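Local coordinates for acyl-[acyl-carrier-protein]--UDP-N-acetylglucosamine O-acyltransferase (Helicobacter pylori, PDB 1J2Z) that probably catalyses the first step of lipid A biosynthesis, transferring a (3R)-hydroxyacyl chain from acyl carrier protein to UDP-N-acetylglucosamine, at residues H118-H121 against D122-I125; L193-H196 against R197-Q200; F209-A212 against L213-L217; A228-E231 against L232-H235; P220-L224 against R225-K229. All coordinates share one frame; numbering follows the deposited sequence.

Contact 1 of 5, residues H118-H121 against D122-I125; sequences HVAH and DCVI. With SOG (octyl 1-thio-beta-D-glucopyranoside), chain B.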
# COMPACT_ATOMS: atom_id res chain seq x y z
N HIS A 118 1.58 -8.42 -2.68
CA HIS A 118 2.92 -8.97 -2.65
C HIS A 118 2.92 -10.37 -2.04
O HIS A 118 2.39 -10.58 -0.95
CB HIS A 118 3.88 -8.10 -1.83
CG HIS A 118 5.21 -8.75 -1.60
ND1 HIS A 118 5.70 -9.02 -0.34
CD2 HIS A 118 6.13 -9.23 -2.47
CE1 HIS A 118 6.87 -9.64 -0.44
NE2 HIS A 118 7.15 -9.78 -1.72
N VAL A 119 3.51 -11.32 -2.75
CA VAL A 119 3.61 -12.69 -2.26
C VAL A 119 5.10 -12.96 -2.04
O VAL A 119 5.87 -13.02 -2.99
CB VAL A 119 3.04 -13.70 -3.27
CG1 VAL A 119 3.21 -15.12 -2.74
CG2 VAL A 119 1.57 -13.40 -3.50
N ALA A 120 5.49 -13.11 -0.78
CA ALA A 120 6.89 -13.34 -0.45
C ALA A 120 7.39 -14.75 -0.77
O ALA A 120 6.61 -15.66 -1.07
CB ALA A 120 7.13 -13.03 1.04
N HIS A 121 8.70 -14.91 -0.68
CA HIS A 121 9.35 -16.18 -0.95
C HIS A 121 8.77 -17.32 -0.13
O HIS A 121 8.35 -17.13 1.02
CB HIS A 121 10.85 -16.08 -0.66
CG HIS A 121 11.16 -15.84 0.79
ND1 HIS A 121 11.29 -14.58 1.32
CD2 HIS A 121 11.35 -16.70 1.81
CE1 HIS A 121 11.55 -14.67 2.61
NE2 HIS A 121 11.59 -15.95 2.93
N ASP A 122 8.75 -18.51 -0.73
CA ASP A 122 8.29 -19.72 -0.07
C ASP A 122 6.81 -19.80 0.33
O ASP A 122 6.44 -20.64 1.15
CB ASP A 122 9.16 -19.99 1.16
CG ASP A 122 10.63 -20.13 0.80
OD1 ASP A 122 10.98 -21.07 0.06
OD2 ASP A 122 11.43 -19.30 1.25
N CYS A 123 5.98 -18.93 -0.22
CA CYS A 123 4.56 -18.98 0.09
C CYS A 123 3.89 -20.02 -0.79
O CYS A 123 4.38 -20.35 -1.88
CB CYS A 123 3.89 -17.62 -0.12
SG CYS A 123 4.28 -16.38 1.16
N VAL A 124 2.77 -20.54 -0.32
CA VAL A 124 2.02 -21.53 -1.07
C VAL A 124 0.57 -21.11 -1.05
O VAL A 124 -0.05 -21.03 0.01
CB VAL A 124 2.15 -22.94 -0.44
CG1 VAL A 124 1.22 -23.91 -1.15
CG2 VAL A 124 3.59 -23.43 -0.54
N ILE A 125 0.03 -20.84 -2.23
CA ILE A 125 -1.37 -20.45 -2.37
C ILE A 125 -2.05 -21.53 -3.20
O ILE A 125 -1.49 -22.01 -4.18
CB ILE A 125 -1.49 -19.09 -3.09
CG1 ILE A 125 -0.87 -17.99 -2.23
CG2 ILE A 125 -2.95 -18.78 -3.39
CD1 ILE A 125 -0.81 -16.63 -2.90
C1 SOG B . 9.79 -11.07 5.26
C2 SOG B . 10.61 -11.81 4.17
C3 SOG B . 10.77 -10.89 2.95
C4 SOG B . 9.38 -10.55 2.43
C5 SOG B . 8.58 -9.82 3.54
C6 SOG B . 7.18 -9.48 3.07
C1' SOG B . 9.59 -11.21 7.65
C2' SOG B . 8.26 -11.49 8.33
C3' SOG B . 8.41 -11.46 9.84
C4' SOG B . 7.08 -11.75 10.53
C5' SOG B . 7.23 -11.73 12.04
C6' SOG B . 5.88 -11.87 12.72
C7' SOG B . 6.01 -11.85 14.23
C8' SOG B . 4.66 -12.00 14.88
S1 SOG B . 9.60 -11.92 6.41
O2 SOG B . 11.89 -12.16 4.69
O3 SOG B . 11.51 -11.56 1.95
O4 SOG B . 9.48 -9.71 1.29
O5 SOG B . 8.50 -10.68 4.71
O6 SOG B . 7.19 -8.25 2.36

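Contact 2 of 5, residues L193-H196 against R197-Q200; sequences LNRH and RMRQ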
# COMPACT_ATOMS: atom_id res chain seq x y z
N LEU A 193 -17.69 -18.60 11.72
CA LEU A 193 -17.48 -19.42 10.54
C LEU A 193 -17.83 -18.72 9.24
O LEU A 193 -18.67 -17.82 9.20
CB LEU A 193 -18.27 -20.72 10.65
CG LEU A 193 -17.94 -21.66 11.81
CD1 LEU A 193 -18.64 -23.00 11.60
CD2 LEU A 193 -16.43 -21.87 11.91
N ASN A 194 -17.18 -19.15 8.16
CA ASN A 194 -17.40 -18.61 6.83
C ASN A 194 -18.62 -19.33 6.26
O ASN A 194 -18.51 -20.14 5.34
CB ASN A 194 -16.17 -18.86 5.96
CG ASN A 194 -16.24 -18.13 4.63
OD1 ASN A 194 -15.28 -18.14 3.86
ND2 ASN A 194 -17.38 -17.51 4.35
N ARG A 195 -19.78 -19.00 6.82
CA ARG A 195 -21.05 -19.60 6.44
C ARG A 195 -21.31 -19.53 4.94
O ARG A 195 -21.65 -20.54 4.31
CB ARG A 195 -22.18 -18.90 7.20
CG ARG A 195 -23.42 -19.75 7.43
CD ARG A 195 -24.37 -19.05 8.40
NE ARG A 195 -25.51 -19.89 8.77
CZ ARG A 195 -26.47 -20.26 7.93
NH1 ARG A 195 -26.42 -19.88 6.66
NH2 ARG A 195 -27.47 -21.02 8.36
N HIS A 196 -21.14 -18.35 4.36
CA HIS A 196 -21.38 -18.17 2.93
C HIS A 196 -20.57 -19.14 2.08
O HIS A 196 -21.05 -19.62 1.06
CB HIS A 196 -21.06 -16.73 2.51
CG HIS A 196 -21.12 -16.51 1.04
ND1 HIS A 196 -20.10 -16.87 0.19
CD2 HIS A 196 -22.11 -16.02 0.25
CE1 HIS A 196 -20.45 -16.61 -1.06
NE2 HIS A 196 -21.67 -16.10 -1.05
N ARG A 197 -19.34 -19.42 2.51
CA ARG A 197 -18.48 -20.34 1.77
C ARG A 197 -18.92 -21.78 1.98
O ARG A 197 -19.01 -22.56 1.02
CB ARG A 197 -17.03 -20.20 2.24
CG ARG A 197 -16.08 -21.16 1.55
CD ARG A 197 -15.36 -20.47 0.41
NE ARG A 197 -16.27 -19.88 -0.56
CZ ARG A 197 -15.88 -19.04 -1.51
NH1 ARG A 197 -14.61 -18.69 -1.61
NH2 ARG A 197 -16.77 -18.54 -2.36
N MET A 198 -19.19 -22.15 3.23
CA MET A 198 -19.61 -23.51 3.54
C MET A 198 -20.90 -23.88 2.81
O MET A 198 -21.06 -25.01 2.37
CB MET A 198 -19.82 -23.68 5.05
CG MET A 198 -18.60 -23.33 5.89
SD MET A 198 -18.83 -23.74 7.63
CE MET A 198 -19.96 -22.47 8.13
N ARG A 199 -21.80 -22.91 2.69
CA ARG A 199 -23.08 -23.14 2.03
C ARG A 199 -22.98 -23.51 0.56
O ARG A 199 -23.89 -24.12 0.00
CB ARG A 199 -23.99 -21.91 2.19
CG ARG A 199 -24.51 -21.71 3.60
CD ARG A 199 -25.51 -20.56 3.66
NE ARG A 199 -24.90 -19.28 3.31
CZ ARG A 199 -25.56 -18.14 3.20
NH1 ARG A 199 -26.87 -18.11 3.42
NH2 ARG A 199 -24.92 -17.03 2.88
N GLN A 200 -21.88 -23.14 -0.09
CA GLN A 200 -21.73 -23.48 -1.50
C GLN A 200 -20.90 -24.74 -1.69
O GLN A 200 -21.03 -25.42 -2.70
CB GLN A 200 -21.10 -22.32 -2.28
CG GLN A 200 -19.75 -21.86 -1.77
CD GLN A 200 -19.01 -21.00 -2.78
OE1 GLN A 200 -18.47 -21.52 -3.77
NE2 GLN A 200 -19.00 -19.69 -2.56

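Contact 3 of 5, residues F209-A212 against L213-L217; sequences FIYA and LYKRL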
# COMPACT_ATOMS: atom_id res chain seq x y z
N PHE A 209 -22.43 -29.98 11.90
CA PHE A 209 -21.40 -30.77 12.56
C PHE A 209 -20.16 -29.92 12.84
O PHE A 209 -19.60 -29.97 13.93
CB PHE A 209 -21.03 -31.97 11.69
CG PHE A 209 -19.92 -32.81 12.25
CD1 PHE A 209 -18.59 -32.47 12.03
CD2 PHE A 209 -20.21 -33.94 13.01
CE1 PHE A 209 -17.56 -33.24 12.56
CE2 PHE A 209 -19.19 -34.71 13.55
CZ PHE A 209 -17.86 -34.36 13.33
N ILE A 210 -19.75 -29.13 11.85
CA ILE A 210 -18.58 -28.27 12.00
C ILE A 210 -18.77 -27.25 13.12
O ILE A 210 -17.87 -27.06 13.95
CB ILE A 210 -18.25 -27.56 10.67
CG1 ILE A 210 -17.86 -28.62 9.63
CG2 ILE A 210 -17.10 -26.57 10.87
CD1 ILE A 210 -17.65 -28.07 8.23
N TYR A 211 -19.92 -26.58 13.15
CA TYR A 211 -20.18 -25.60 14.20
C TYR A 211 -19.97 -26.27 15.55
O TYR A 211 -19.25 -25.76 16.41
CB TYR A 211 -21.62 -25.08 14.14
CG TYR A 211 -21.87 -23.94 13.19
CD1 TYR A 211 -22.50 -24.15 11.96
CD2 TYR A 211 -21.55 -22.62 13.54
CE1 TYR A 211 -22.81 -23.09 11.11
CE2 TYR A 211 -21.86 -21.55 12.70
CZ TYR A 211 -22.49 -21.79 11.49
OH TYR A 211 -22.83 -20.75 10.66
N ALA A 212 -20.63 -27.41 15.72
CA ALA A 212 -20.54 -28.18 16.96
C ALA A 212 -19.09 -28.52 17.27
O ALA A 212 -18.62 -28.33 18.39
CB ALA A 212 -21.37 -29.46 16.84
N LEU A 213 -18.38 -29.02 16.26
CA LEU A 213 -16.98 -29.40 16.41
C LEU A 213 -16.15 -28.25 16.98
O LEU A 213 -15.44 -28.41 17.97
CB LEU A 213 -16.40 -29.80 15.05
CG LEU A 213 -15.23 -30.79 15.00
CD1 LEU A 213 -14.48 -30.60 13.70
CD2 LEU A 213 -14.30 -30.61 16.18
N TYR A 214 -16.24 -27.09 16.35
CA TYR A 214 -15.48 -25.93 16.80
C TYR A 214 -15.90 -25.46 18.19
O TYR A 214 -15.06 -25.01 18.97
CB TYR A 214 -15.60 -24.79 15.79
CG TYR A 214 -14.62 -24.89 14.64
CD1 TYR A 214 -15.06 -24.82 13.31
CD2 TYR A 214 -13.25 -25.03 14.87
CE1 TYR A 214 -14.16 -24.88 12.25
CE2 TYR A 214 -12.34 -25.09 13.82
CZ TYR A 214 -12.80 -25.01 12.52
OH TYR A 214 -11.90 -25.06 11.48
N LYS A 215 -17.18 -25.57 18.50
CA LYS A 215 -17.66 -25.15 19.81
C LYS A 215 -17.00 -26.00 20.89
O LYS A 215 -16.61 -25.49 21.94
CB LYS A 215 -19.19 -25.27 19.86
CG LYS A 215 -19.87 -24.24 18.96
CD LYS A 215 -21.38 -24.45 18.82
CE LYS A 215 -21.96 -23.42 17.85
NZ LYS A 215 -23.41 -23.63 17.55
N ARG A 216 -16.85 -27.29 20.62
CA ARG A 216 -16.22 -28.19 21.58
C ARG A 216 -14.71 -28.00 21.58
O ARG A 216 -14.07 -28.04 22.64
CB ARG A 216 -16.57 -29.64 21.25
CG ARG A 216 -18.02 -29.98 21.55
CD ARG A 216 -18.36 -31.43 21.25
NE ARG A 216 -18.44 -31.70 19.82
CZ ARG A 216 -17.61 -32.51 19.17
NH1 ARG A 216 -16.64 -33.12 19.84
NH2 ARG A 216 -17.76 -32.72 17.87
N LEU A 217 -14.14 -27.78 20.40
CA LEU A 217 -12.70 -27.58 20.29
C LEU A 217 -12.21 -26.35 21.03
O LEU A 217 -11.15 -26.37 21.66
CB LEU A 217 -12.28 -27.45 18.82
CG LEU A 217 -12.14 -28.75 18.02
CD1 LEU A 217 -11.81 -28.42 16.57
CD2 LEU A 217 -11.06 -29.62 18.65
O HOH W 1 -19.62 -32.13 15.84

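Contact 4 of 5, residues A228-E231 against L232-H235; sequences AKLE and LEEH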
# COMPACT_ATOMS: atom_id res chain seq x y z
N ALA A 228 -8.42 -31.52 20.27
CA ALA A 228 -8.25 -31.96 18.89
C ALA A 228 -7.91 -33.44 18.84
O ALA A 228 -8.49 -34.20 18.06
CB ALA A 228 -7.16 -31.14 18.20
N LYS A 229 -6.97 -33.86 19.68
CA LYS A 229 -6.56 -35.26 19.73
C LYS A 229 -7.73 -36.15 20.14
O LYS A 229 -7.94 -37.22 19.57
CB LYS A 229 -5.38 -35.43 20.69
CG LYS A 229 -4.17 -34.61 20.29
CD LYS A 229 -2.88 -35.08 20.93
CE LYS A 229 -2.86 -34.84 22.42
NZ LYS A 229 -1.51 -35.10 22.99
N LEU A 230 -8.50 -35.70 21.13
CA LEU A 230 -9.65 -36.47 21.59
C LEU A 230 -10.69 -36.55 20.49
O LEU A 230 -11.38 -37.56 20.35
CB LEU A 230 -10.26 -35.81 22.83
CG LEU A 230 -9.50 -36.01 24.14
CD1 LEU A 230 -10.12 -35.16 25.24
CD2 LEU A 230 -9.54 -37.49 24.53
N GLU A 231 -10.81 -35.48 19.72
CA GLU A 231 -11.77 -35.41 18.64
C GLU A 231 -11.44 -36.44 17.56
O GLU A 231 -12.33 -37.02 16.94
CB GLU A 231 -11.76 -34.00 18.05
CG GLU A 231 -13.09 -33.56 17.47
CD GLU A 231 -14.21 -33.63 18.50
OE1 GLU A 231 -14.03 -33.12 19.62
OE2 GLU A 231 -15.27 -34.20 18.17
N LEU A 232 -10.15 -36.66 17.34
CA LEU A 232 -9.68 -37.62 16.35
C LEU A 232 -9.95 -39.05 16.82
O LEU A 232 -10.11 -39.96 16.00
CB LEU A 232 -8.19 -37.42 16.09
CG LEU A 232 -7.82 -36.14 15.34
CD1 LEU A 232 -6.34 -35.84 15.53
CD2 LEU A 232 -8.17 -36.29 13.86
N GLU A 233 -10.00 -39.23 18.13
CA GLU A 233 -10.25 -40.54 18.71
C GLU A 233 -11.74 -40.87 18.64
O GLU A 233 -12.13 -41.93 18.16
CB GLU A 233 -9.79 -40.58 20.17
CG GLU A 233 -8.28 -40.55 20.35
CD GLU A 233 -7.86 -40.46 21.81
OE1 GLU A 233 -8.33 -41.29 22.62
OE2 GLU A 233 -7.06 -39.57 22.14
N GLU A 234 -12.57 -39.94 19.11
CA GLU A 234 -14.01 -40.13 19.12
C GLU A 234 -14.63 -40.08 17.72
O GLU A 234 -15.83 -40.31 17.57
CB GLU A 234 -14.68 -39.09 20.01
CG GLU A 234 -14.20 -39.12 21.46
CD GLU A 234 -15.02 -38.22 22.37
OE1 GLU A 234 -15.13 -37.00 22.08
OE2 GLU A 234 -15.55 -38.72 23.39
N HIS A 235 -13.83 -39.77 16.72
CA HIS A 235 -14.32 -39.69 15.35
C HIS A 235 -13.25 -40.07 14.35
O HIS A 235 -12.97 -39.31 13.41
CB HIS A 235 -14.83 -38.28 15.05
CG HIS A 235 -15.95 -37.83 15.93
ND1 HIS A 235 -17.17 -38.47 15.97
CD2 HIS A 235 -16.03 -36.81 16.81
CE1 HIS A 235 -17.96 -37.86 16.83
NE2 HIS A 235 -17.30 -36.85 17.36

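Contact 5 of 5, residues P220-L224 against R225-K229; sequences PIPSL and RESAK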
# COMPACT_ATOMS: atom_id res chain seq x y z
N PRO A 220 -12.64 -23.53 26.92
CA PRO A 220 -11.48 -23.08 27.69
C PRO A 220 -10.63 -24.12 28.44
O PRO A 220 -9.41 -24.08 28.37
CB PRO A 220 -12.08 -22.04 28.64
CG PRO A 220 -13.46 -22.57 28.86
CD PRO A 220 -13.88 -22.97 27.47
N ILE A 221 -11.28 -25.03 29.15
CA ILE A 221 -10.54 -26.01 29.95
C ILE A 221 -9.52 -26.85 29.19
O ILE A 221 -8.33 -26.52 29.18
CB ILE A 221 -11.49 -26.94 30.75
CG1 ILE A 221 -12.30 -26.11 31.75
CG2 ILE A 221 -10.69 -28.00 31.48
CD1 ILE A 221 -13.26 -26.93 32.59
N PRO A 222 -9.95 -27.95 28.55
CA PRO A 222 -8.90 -28.70 27.86
C PRO A 222 -8.27 -27.84 26.77
O PRO A 222 -8.96 -27.10 26.08
CB PRO A 222 -9.65 -29.90 27.30
CG PRO A 222 -10.96 -29.31 26.94
CD PRO A 222 -11.28 -28.41 28.13
N SER A 223 -6.95 -27.91 26.64
CA SER A 223 -6.26 -27.13 25.61
C SER A 223 -6.83 -27.50 24.25
O SER A 223 -7.46 -28.55 24.10
CB SER A 223 -4.76 -27.43 25.62
OG SER A 223 -4.50 -28.75 25.18
N LEU A 224 -6.62 -26.63 23.27
CA LEU A 224 -7.11 -26.86 21.92
C LEU A 224 -6.51 -28.18 21.43
O LEU A 224 -7.21 -29.02 20.87
CB LEU A 224 -6.67 -25.72 21.01
CG LEU A 224 -7.43 -25.42 19.72
CD1 LEU A 224 -6.63 -24.44 18.89
CD2 LEU A 224 -7.68 -26.69 18.94
N ARG A 225 -5.21 -28.33 21.64
CA ARG A 225 -4.50 -29.53 21.21
C ARG A 225 -5.10 -30.81 21.79
O ARG A 225 -5.33 -31.77 21.06
CB ARG A 225 -3.02 -29.41 21.60
CG ARG A 225 -2.20 -30.68 21.42
CD ARG A 225 -0.71 -30.37 21.52
NE ARG A 225 -0.23 -29.71 20.31
CZ ARG A 225 0.21 -30.35 19.24
NH1 ARG A 225 0.24 -31.67 19.21
NH2 ARG A 225 0.60 -29.66 18.17
N GLU A 226 -5.36 -30.81 23.09
CA GLU A 226 -5.93 -31.99 23.73
C GLU A 226 -7.33 -32.29 23.20
O GLU A 226 -7.69 -33.45 23.01
CB GLU A 226 -5.97 -31.81 25.25
CG GLU A 226 -4.60 -31.84 25.91
CD GLU A 226 -3.79 -33.08 25.54
OE1 GLU A 226 -2.89 -32.98 24.67
OE2 GLU A 226 -4.05 -34.16 26.11
N SER A 227 -8.13 -31.25 22.97
CA SER A 227 -9.47 -31.45 22.45
C SER A 227 -9.40 -31.99 21.03
O SER A 227 -10.22 -32.82 20.63
CB SER A 227 -10.26 -30.14 22.47
OG SER A 227 -10.45 -29.68 23.79
N ALA A 228 -8.42 -31.52 20.27
CA ALA A 228 -8.25 -31.96 18.89
C ALA A 228 -7.91 -33.44 18.84
O ALA A 228 -8.49 -34.20 18.06
CB ALA A 228 -7.16 -31.14 18.20
N LYS A 229 -6.97 -33.86 19.68
CA LYS A 229 -6.56 -35.26 19.73
C LYS A 229 -7.73 -36.15 20.14
O LYS A 229 -7.94 -37.22 19.57
CB LYS A 229 -5.38 -35.43 20.69
CG LYS A 229 -4.17 -34.61 20.29
CD LYS A 229 -2.88 -35.08 20.93
CE LYS A 229 -2.86 -34.84 22.42
NZ LYS A 229 -1.51 -35.10 22.99
O HOH W 2 -10.94 -27.17 24.30

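Contact 1 of 5, residues H118-H121 against D122-I125
His121 and Asp122 meet at the corner of a coil of the left-handed parallel beta-helix, the imidazole plane standing at 90° to the carboxylate. OD2 of Asp122 comes to the edge of the ring, 2.7 Å from CD2 of His121; the CD2 corner of the imidazole faces the acid, and the ND1-CE1 side is turned to the ligand. The first torsion of His121 (chi1 65°) sets CG between the backbone N and the carbonyl carbon and carries the ring out to the bound octyl thioglucoside, where ND1 gives a weak hydrogen bond to O3 at 3.1 Å. His118 also reaches the sugar, its CE1 lying 3.1 Å from O4 near the ring plane, and the methyl of Ala120, small enough to leave room for the glucose, touches C4 at 3.6 Å.

The chain bends here in a type II turn from Ala120 to Cys123, closed by a weak bond from Cys123 N to Ala120 O (3.4 Å). On the inner side Val119 divides its branches: CG1 packs on CB of Cys123 at 3.7 Å, and CG2 meets CD1 of Ile125 tip to tip at 4.1 Å. Compact apolar side chains suit this interior, where Val119, Cys123 and Ile125 also touch Leu137 of the next coil.

Asp122 is held by Thr98 OG1 on OD2 and by Ile102 N on OD1, which fixes the carboxylate beside His121. His121 is a substrate-binding residue by similarity, and the detergent sugar in its pocket, together with the nearby Asp70 and His140, is consistent with a polar site built to hold a sugar.

Contact 2 of 5, residues L193-H196 against R197-Q200
The first turn of helix 195-201, entered from strand 189-191 with Asn194 at the N-cap position, carries this contact. Its backbone is secured by Asn194 O, which takes a nearly straight bond from Met198 N (3.0 Å) and a weaker one from Arg197 N; Arg199 N follows with a bond of 2.9 Å to Arg195 O. Beside this turn the Asn194 side chain and the Arg197 chain run side by side in the same direction, their amide and guanidinium planes 32° apart.

Met198 supplies the apolar part. Its chain turns at the thioether (chi3 -73°), which brings CE back to CB of Leu193 at 3.5 Å, the two side chains crossing at about a right angle. An unbranched, flexible methionine can curl its methyl back over the residue just ahead of the N-cap.

On the exposed flank Arg195 stretches out and its NH1 comes within 3.2 Å of CD of Arg199. The two guanidinium planes stand 73° apart, with NH1 of Arg195 3.7 Å from NH1 of Arg199, a crowding of like charges that solvent would probably screen. Arg199 also lays the edge of its guanidinium against CA of His196.

Leu193 and Met198 face inward: Leu193 packs on Tyr211 and Tyr214 of helix 204-217 and on Cys181 of strand 181-184, while Met198 reaches Ile207 and Tyr180, so the strand end and first helical turn together lie between strand 181-184 and helix 204-217.

Contact 3 of 5, residues F209-A212 against L213-L217
With CG2 anti to the backbone N, Ile210 holds that methyl alongside the ring of Tyr214; CG2 of Ile210 then lies 3.6 Å from CD1 of Tyr214, the two side chains pointing the same way. Phe209 has CG opposite its backbone N (chi1 177°), and its CE1 passes obliquely by CG of Leu213 at 4.2 Å.

In each pair the partners stand one turn apart in helix 204-217, whose regular ladder includes Leu213 N to Phe209 O (2.8 Å) and Tyr214 N to Ile210 O (2.9 Å). Lys215 lies extended along the same turn, its aliphatic part passing Tyr211 O and its CE approaching CB of Tyr211 at 4.1 Å, as suits a long chain on an exposed flank.

Apolar residues suit the covered face, where Phe209, Leu213, Tyr214 and Leu217 pack on helix 239-250. Tyr214 can lie there because Pro179 O takes its hydroxyl. A water over the centre of the Phe209 ring donates to Phe209 O (2.9 Å) and accepts from Arg216 NH2 (2.8 Å), in the guanidinium plane. That carbonyl therefore serves two donors, and Arg216, also paired with Glu231, probably has its charge well balanced.

Contact 4 of 5, residues A228-E231 against L232-H235
Glu231 is a buried acid whose OE2 forms a salt bridge with Arg216 NH1 of helix 204-217, and the same oxygen reaches the edge of the His235 imidazole one turn on. There OE2 of Glu231 lies 3.0 Å from CD2 of His235, in the plane of the ring, with carboxylate and ring side by side and their planes 28° apart. The bend at chi2 (57°) folds the Glu231 chain so that its carboxylate runs beside the ring, while CB of Glu234 lies above one ring face, toward the rim.

The backbone here is the last stretch of helix 224-234. Glu234 N gives Leu230 O an almost straight bond (2.9 Å, 173°), whereas Leu232 N is shared between Ala228 O at 3.1 Å and, weakly, Lys229 O at 3.2 Å. Glu233 N divides likewise between Lys229 O and, weakly, Leu230 O, so that in both cases the bond four residues back is accompanied by a weak one three back.

Leu232 carries the packing, its CG 3.4 Å from Ala228 O and its side chain against Cys245 and Leu249 of helix 239-250; a leucine fills that interhelical side. Acids suit the solvent flank instead, where Glu233 crosses obliquely to Leu230, its OE2 4.0 Å from CD2 of the leucine.

Contact 5 of 5, residues P220-L224 against R225-K229
Ser223, the N-cap of helix 224-234, reaches Glu226 with its hydroxyl. Its CB, resting 4.1 Å from Arg225 N, leads to OG through a first torsion of 69°, which places the hydroxyl between the backbone N and the carbonyl carbon and swings it back over the first turn. There OG accepts from Glu226 N at 3.1 Å and 163°, the classic capping bond of a serine, and also touches CG of Glu226 at 3.2 Å. A serine fits because its short arm brings an acceptor to an amide that has no earlier helical carbonyl to use.

The carbonyl of Ser223 starts the regular ladder, taking Ser227 N at 3.0 Å, and Ala228 N follows on Leu224 O. OG of Ser227 lies 3.2 Å from CG of Pro222, whose rigid ring suits the bend ahead of the cap, and a water joins this hydroxyl (2.6 Å) to Pro222 O.

The Leu224 side chain packs on Ile248 of helix 239-250 and on Val255, and Arg225 NH2 bonds Leu249 O, tying the helix start to helix 239-250. Glu226 OE1 also pairs with Lys229 NZ at 3.0 Å within the helix. An acid in the first turn would favourably face the helix dipole, and its lysine partner probably steadies that charge.

How the contacts relate
Contact 1 belongs to the beta-helix and its ligand pocket, whereas contacts 2, 3, 5 and 4 follow along the C-terminal helical part, the last two overlapping; the centre of contact 1 lies about 25 Å from that of contact 2 and 31 to 32 Å from those of the others. Contact 2 meets contact 3 through Leu193 and Arg195, with CD of Arg195 3.2 Å from OH of Tyr211. Contact 3 in turn touches contact 4, where CD2 of Leu213 is 3.4 Å from CG of Glu231, and contact 5, where CD2 of Leu217 is 3.7 Å from C of Ser227. Contacts 5 and 4 cover the start and end of one helix, sharing Ala228 and Lys229.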